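PDB 2Q04: acetoin utilization protein from Exiguobacterium sibiricum, which probably acts as a GNAT-family acetyltransferase, transferring an acetyl group from acetyl-coenzyme A to an acceptor substrate. Local coordinates for residues I155-K158 / M159-G163; T133-Y137 / W138-L142. All coordinates share one frame; numbering follows the deposited sequence.

In the fold
From the N terminus, the chain first meets interaction 2, where strand 130-135 leaves the central sheet and turns through a short 3-10 segment toward helix 142-145. Interaction 1 follows, on helix 149-162. Each contact is local, between neighbouring parts of one continuous stretch, so neither closes a long loop. They lie in series without nesting or crossing, the centres of interactions 1 and 2 being about 13 Å apart. They meet where the helix covers the sheet: Met156 CE packs 3.7 Å from Trp140 CZ2, and the Met156 and Met160 side chains touch Glu135. The helix is thus joined both to the strand and to the turn that follows it.

Interaction 1. Residues I155-K158 / M159-G163; sequences IMEK and MMNHG
The C-terminal part of helix 149-162 brings Met156 against Met160 and Glu157 against Asn161, one turn apart. Met156 and Met160, both modelled as selenomethionine, cross obliquely, the SE atom of Met156 lying 3.8 Å from CG of Met160. Met156 sends CG anti to its backbone N (chi1 178°), and the bend at chi2 then puts selenium beside its neighbour, while chi3 sets the direction of the terminal CE. In Met160, CG lies beside the backbone N instead, and it also comes to 3.3 Å from the carbonyl oxygen Met156 O. That oxygen accepts Met160 N at 3.1 Å, with a fairly straight N-H...O angle of 163°. Met159, a third selenomethionine, extends through chi2 and bends only at chi3; its terminal CE makes a looser apolar contact with Met156 CG at 4.4 Å.

The buried Met156 and Met160 pack on the central sheet of the acetyltransferase fold. Met156 reaches Cys182 and Met160 reaches Met184, both on strand 182-187, while Met160 and the less enclosed Met159 touch Ile101 of strand 95-103.

At the next position Glu157 O receives Asn161 N at 2.8 Å. The flat amide of Asn161 is folded back over the same carbonyl, its CG 3.1 Å from Glu157 O, but the amide atoms make no hydrogen bond to that oxygen. ND2 is used instead by the carbonyl of Leu165, past the end of the helix. The carboxylate of Glu157 likewise turns away from Asn161, and OE1 pairs with Arg153 one turn earlier, forming a salt bridge along the helix. Backbone bonds from Met159 N to Ile155 O, at 3.1 Å, and from His162 N to Lys158 O, at 3.2 Å, follow the same i to i+4 pattern.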
loop_
_atom_site.group_PDB
_atom_site.type_symbol
_atom_site.label_atom_id
_atom_site.label_comp_id
_atom_site.label_asym_id
_atom_site.label_seq_id
_atom_site.Cartn_x
_atom_site.Cartn_y
_atom_site.Cartn_z
ATOM N N ILE A 155 -6.760 -11.988 7.526
ATOM C CA ILE A 155 -7.611 -11.307 6.540
ATOM C C ILE A 155 -6.813 -10.299 5.725
ATOM O O ILE A 155 -6.930 -10.246 4.518
ATOM C CB ILE A 155 -8.798 -10.595 7.242
ATOM C CG1 ILE A 155 -9.733 -11.641 7.867
ATOM C CG2 ILE A 155 -9.561 -9.739 6.257
ATOM C CD1 ILE A 155 -10.641 -11.096 8.945
HETATM N N MSE A 156 -6.004 -9.506 6.399
HETATM C CA MSE A 156 -5.211 -8.500 5.737
HETATM C C MSE A 156 -4.202 -9.134 4.785
HETATM O O MSE A 156 -3.898 -8.577 3.729
HETATM C CB MSE A 156 -4.498 -7.633 6.770
HETATM C CG MSE A 156 -3.589 -6.578 6.174
HETATM SE SE MSE A 156 -1.821 -7.272 5.724
HETATM C CE MSE A 156 -1.231 -7.857 7.546
ATOM N N GLU A 157 -3.675 -10.300 5.154
ATOM C CA GLU A 157 -2.654 -10.954 4.320
ATOM C C GLU A 157 -3.266 -11.507 3.052
ATOM O O GLU A 157 -2.709 -11.344 1.978
ATOM C CB GLU A 157 -1.911 -12.058 5.094
ATOM C CG GLU A 157 -0.594 -12.513 4.413
ATOM C CD GLU A 157 0.078 -13.711 5.128
ATOM O OE1 GLU A 157 -0.144 -13.888 6.343
ATOM O OE2 GLU A 157 0.832 -14.463 4.462
ATOM N N LYS A 158 -4.446 -12.109 3.173
ATOM C CA LYS A 158 -5.151 -12.636 2.021
ATOM C C LYS A 158 -5.612 -11.505 1.075
ATOM O O LYS A 158 -5.646 -11.690 -0.147
ATOM C CB LYS A 158 -6.306 -13.526 2.485
ATOM C CG LYS A 158 -5.797 -14.827 3.188
ATOM C CD LYS A 158 -6.913 -15.618 3.889
ATOM C CE LYS A 158 -7.604 -16.603 2.947
ATOM N NZ LYS A 158 -8.370 -17.654 3.708
HETATM N N MSE A 159 -5.881 -10.323 1.638
HETATM C CA MSE A 159 -6.183 -9.160 0.834
HETATM C C MSE A 159 -4.988 -8.797 0.008
HETATM O O MSE A 159 -5.097 -8.587 -1.193
HETATM C CB MSE A 159 -6.557 -7.983 1.708
HETATM C CG MSE A 159 -6.888 -6.754 0.912
HETATM SE SE MSE A 159 -7.116 -5.219 1.961
HETATM C CE MSE A 159 -5.346 -4.950 2.476
HETATM N N MSE A 160 -3.833 -8.684 0.674
HETATM C CA MSE A 160 -2.571 -8.334 0.008
HETATM C C MSE A 160 -2.194 -9.390 -1.056
HETATM O O MSE A 160 -1.669 -9.056 -2.110
HETATM C CB MSE A 160 -1.456 -8.209 1.035
HETATM C CG MSE A 160 -1.581 -6.984 1.957
HETATM SE SE MSE A 160 -1.440 -5.274 0.970
HETATM C CE MSE A 160 -1.318 -3.989 2.559
ATOM N N ASN A 161 -2.488 -10.650 -0.769
ATOM C CA ASN A 161 -2.229 -11.733 -1.715
ATOM C C ASN A 161 -2.961 -11.511 -3.026
ATOM O O ASN A 161 -2.423 -11.770 -4.079
ATOM C CB ASN A 161 -2.620 -13.090 -1.113
ATOM C CG ASN A 161 -1.672 -13.535 0.041
ATOM O OD1 ASN A 161 -2.013 -14.405 0.832
ATOM N ND2 ASN A 161 -0.486 -12.949 0.098
ATOM N N HIS A 162 -4.183 -10.978 -2.948
ATOM C CA HIS A 162 -4.969 -10.688 -4.151
ATOM C C HIS A 162 -4.269 -9.641 -5.030
ATOM O O HIS A 162 -4.423 -9.647 -6.235
ATOM C CB HIS A 162 -6.391 -10.209 -3.785
ATOM C CG HIS A 162 -7.336 -11.323 -3.432
ATOM N ND1 HIS A 162 -7.844 -11.495 -2.161
ATOM C CD2 HIS A 162 -7.876 -12.309 -4.189
ATOM C CE1 HIS A 162 -8.650 -12.542 -2.149
ATOM N NE2 HIS A 162 -8.684 -13.058 -3.366
ATOM N N GLY A 163 -3.490 -8.756 -4.410
ATOM C CA GLY A 163 -2.727 -7.743 -5.152
ATOM C C GLY A 163 -1.376 -8.264 -5.645
ATOM O O GLY A 163 -0.621 -7.537 -6.280
#

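Interaction 2. Residues T133-Y137 / W138-L142; sequences TTEYY and WHWDL. With CA (calcium ion), chain G; EDO (1,2-ethanediol), chain J.
Glu135 OE1 is gripped by two donors: Trp140 NE1 at 3.0 Å and O1 of a bound 1,2-ethanediol at 3.2 Å. The indole N-H meets this oxygen nearly end-on, with OE1 only 13° out of the ring plane, across the 3-10 turn that follows strand 130-135 of the GNAT-type sheet. The other oxygen, OE2, accepts a hydrogen bond from a water that ligates a calcium ion, whose protein ligands are Thr134 O and Gly99 O; Glu135 is thus second shell to the metal.

Tyr136 O accepts His139 N at 3.1 Å, one of the turn's backbone bonds, and also lies over one face of the Trp140 indole. Tyr137 CA covers the same face, 3.7 Å from the six-membered ring centroid. Without the indole, as with an alanine at Trp140, Glu135 OE1 would probably lose its N-H donor and a gap open against Tyr137 CA.

Tyr136, Tyr137 and Trp138 form an aromatic cluster. CG of Trp138 lies between the backbone N and the carbonyl carbon (chi1 52°), turning the indole edge to the face of Tyr137, while Tyr136 CB lies 3.6 Å from the centroid of its five-membered ring, over the face.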
loop_
_atom_site.group_PDB
_atom_site.type_symbol
_atom_site.label_atom_id
_atom_site.label_comp_id
_atom_site.label_asym_id
_atom_site.label_seq_id
_atom_site.Cartn_x
_atom_site.Cartn_y
_atom_site.Cartn_z
ATOM N N THR A 133 5.862 -3.974 1.110
ATOM C CA THR A 133 4.984 -3.257 2.034
ATOM C C THR A 133 5.200 -3.769 3.455
ATOM O O THR A 133 5.576 -4.923 3.657
ATOM C CB THR A 133 3.437 -3.415 1.625
ATOM O OG1 THR A 133 2.698 -2.285 2.084
ATOM C CG2 THR A 133 2.841 -4.662 2.203
ATOM N N THR A 134 4.985 -2.896 4.426
ATOM C CA THR A 134 5.123 -3.246 5.827
ATOM C C THR A 134 3.827 -2.980 6.545
ATOM O O THR A 134 3.189 -1.955 6.318
ATOM C CB THR A 134 6.198 -2.415 6.488
ATOM O OG1 THR A 134 5.939 -1.024 6.248
ATOM C CG2 THR A 134 7.564 -2.776 5.941
ATOM N N GLU A 135 3.431 -3.908 7.420
ATOM C CA GLU A 135 2.186 -3.773 8.203
ATOM C C GLU A 135 2.477 -4.038 9.680
ATOM O O GLU A 135 3.046 -5.060 10.023
ATOM C CB GLU A 135 1.121 -4.755 7.686
ATOM C CG GLU A 135 0.491 -4.352 6.324
ATOM C CD GLU A 135 -0.470 -3.157 6.438
ATOM O OE1 GLU A 135 -1.008 -2.936 7.538
ATOM O OE2 GLU A 135 -0.685 -2.442 5.419
ATOM N N TYR A 136 2.097 -3.088 10.539
ATOM C CA TYR A 136 2.343 -3.181 11.964
ATOM C C TYR A 136 1.026 -3.150 12.737
ATOM O O TYR A 136 0.166 -2.310 12.469
ATOM C CB TYR A 136 3.206 -2.020 12.418
ATOM C CG TYR A 136 4.472 -1.844 11.624
ATOM C CD1 TYR A 136 5.685 -2.344 12.092
ATOM C CD2 TYR A 136 4.469 -1.154 10.422
ATOM C CE1 TYR A 136 6.868 -2.162 11.373
ATOM C CE2 TYR A 136 5.645 -0.976 9.688
ATOM C CZ TYR A 136 6.838 -1.478 10.175
ATOM O OH TYR A 136 7.995 -1.288 9.473
ATOM N N TYR A 137 0.921 -3.991 13.770
ATOM C CA TYR A 137 -0.336 -4.130 14.538
ATOM C C TYR A 137 -0.845 -2.773 15.082
ATOM O O TYR A 137 -2.057 -2.583 15.268
ATOM C CB TYR A 137 -0.150 -5.114 15.717
ATOM C CG TYR A 137 0.325 -4.436 16.995
ATOM C CD1 TYR A 137 -0.570 -3.724 17.803
ATOM C CD2 TYR A 137 1.664 -4.465 17.372
ATOM C CE1 TYR A 137 -0.145 -3.071 18.945
ATOM C CE2 TYR A 137 2.098 -3.825 18.537
ATOM C CZ TYR A 137 1.191 -3.114 19.304
ATOM O OH TYR A 137 1.610 -2.455 20.447
ATOM N N TRP A 138 0.084 -1.848 15.355
ATOM C CA TRP A 138 -0.262 -0.571 16.030
ATOM C C TRP A 138 -0.947 0.499 15.115
ATOM O O TRP A 138 -1.211 1.619 15.562
ATOM C CB TRP A 138 0.975 0.030 16.750
ATOM C CG TRP A 138 2.222 0.161 15.884
ATOM C CD1 TRP A 138 2.443 1.079 14.906
ATOM C CD2 TRP A 138 3.429 -0.615 15.984
ATOM N NE1 TRP A 138 3.693 0.900 14.358
ATOM C CE2 TRP A 138 4.323 -0.125 15.017
ATOM C CE3 TRP A 138 3.824 -1.691 16.779
ATOM C CZ2 TRP A 138 5.599 -0.676 14.825
ATOM C CZ3 TRP A 138 5.102 -2.241 16.587
ATOM C CH2 TRP A 138 5.963 -1.731 15.626
ATOM N N HIS A 139 -1.217 0.129 13.858
ATOM C CA HIS A 139 -1.937 1.002 12.931
ATOM C C HIS A 139 -3.286 0.382 12.517
ATOM O O HIS A 139 -4.022 0.963 11.722
ATOM C CB HIS A 139 -1.086 1.275 11.679
ATOM C CG HIS A 139 0.209 1.977 11.963
ATOM N ND1 HIS A 139 1.418 1.539 11.471
ATOM C CD2 HIS A 139 0.481 3.084 12.696
ATOM C CE1 HIS A 139 2.377 2.349 11.880
ATOM N NE2 HIS A 139 1.835 3.293 12.627
ATOM N N TRP A 140 -3.625 -0.764 13.109
ATOM C CA TRP A 140 -4.827 -1.510 12.727
ATOM C C TRP A 140 -6.008 -1.106 13.600
ATOM O O TRP A 140 -5.862 -0.926 14.798
ATOM C CB TRP A 140 -4.587 -3.019 12.846
ATOM C CG TRP A 140 -3.475 -3.526 11.974
ATOM C CD1 TRP A 140 -2.938 -2.902 10.873
ATOM C CD2 TRP A 140 -2.859 -4.819 12.032
ATOM N NE1 TRP A 140 -1.973 -3.693 10.303
ATOM C CE2 TRP A 140 -1.909 -4.879 10.984
ATOM C CE3 TRP A 140 -2.991 -5.923 12.890
ATOM C CZ2 TRP A 140 -1.091 -5.998 10.772
ATOM C CZ3 TRP A 140 -2.174 -7.040 12.675
ATOM C CH2 TRP A 140 -1.246 -7.069 11.619
ATOM N N ASP A 141 -7.186 -0.966 12.979
ATOM C CA ASP A 141 -8.406 -0.581 13.699
ATOM C C ASP A 141 -9.133 -1.812 14.205
ATOM O O ASP A 141 -10.228 -2.133 13.752
ATOM C CB ASP A 141 -9.329 0.238 12.793
ATOM C CG ASP A 141 -10.511 0.844 13.550
ATOM O OD1 ASP A 141 -10.470 0.889 14.813
ATOM O OD2 ASP A 141 -11.470 1.286 12.887
ATOM N N LEU A 142 -8.526 -2.483 15.167
ATOM C CA LEU A 142 -9.084 -3.697 15.722
ATOM C C LEU A 142 -10.372 -3.406 16.500
ATOM O O LEU A 142 -11.343 -4.139 16.385
ATOM C CB LEU A 142 -8.060 -4.378 16.637
ATOM C CG LEU A 142 -6.739 -4.780 15.967
ATOM C CD1 LEU A 142 -5.747 -5.263 16.998
ATOM C CD2 LEU A 142 -6.970 -5.835 14.915
HETATM CA CA CA G . 2.708 0.292 5.480
HETATM C C1 EDO J . -4.807 -1.251 8.131
HETATM O O1 EDO J . -4.186 -2.428 7.565
HETATM C C2 EDO J . -4.052 -0.004 7.717
HETATM O O2 EDO J . -4.361 1.063 8.609
HETATM O O HOH W 1 1.378 -1.251 4.145
HETATM O O HOH W 2 4.541 -0.226 3.638
HETATM O O HOH W 3 3.867 2.023 7.234
#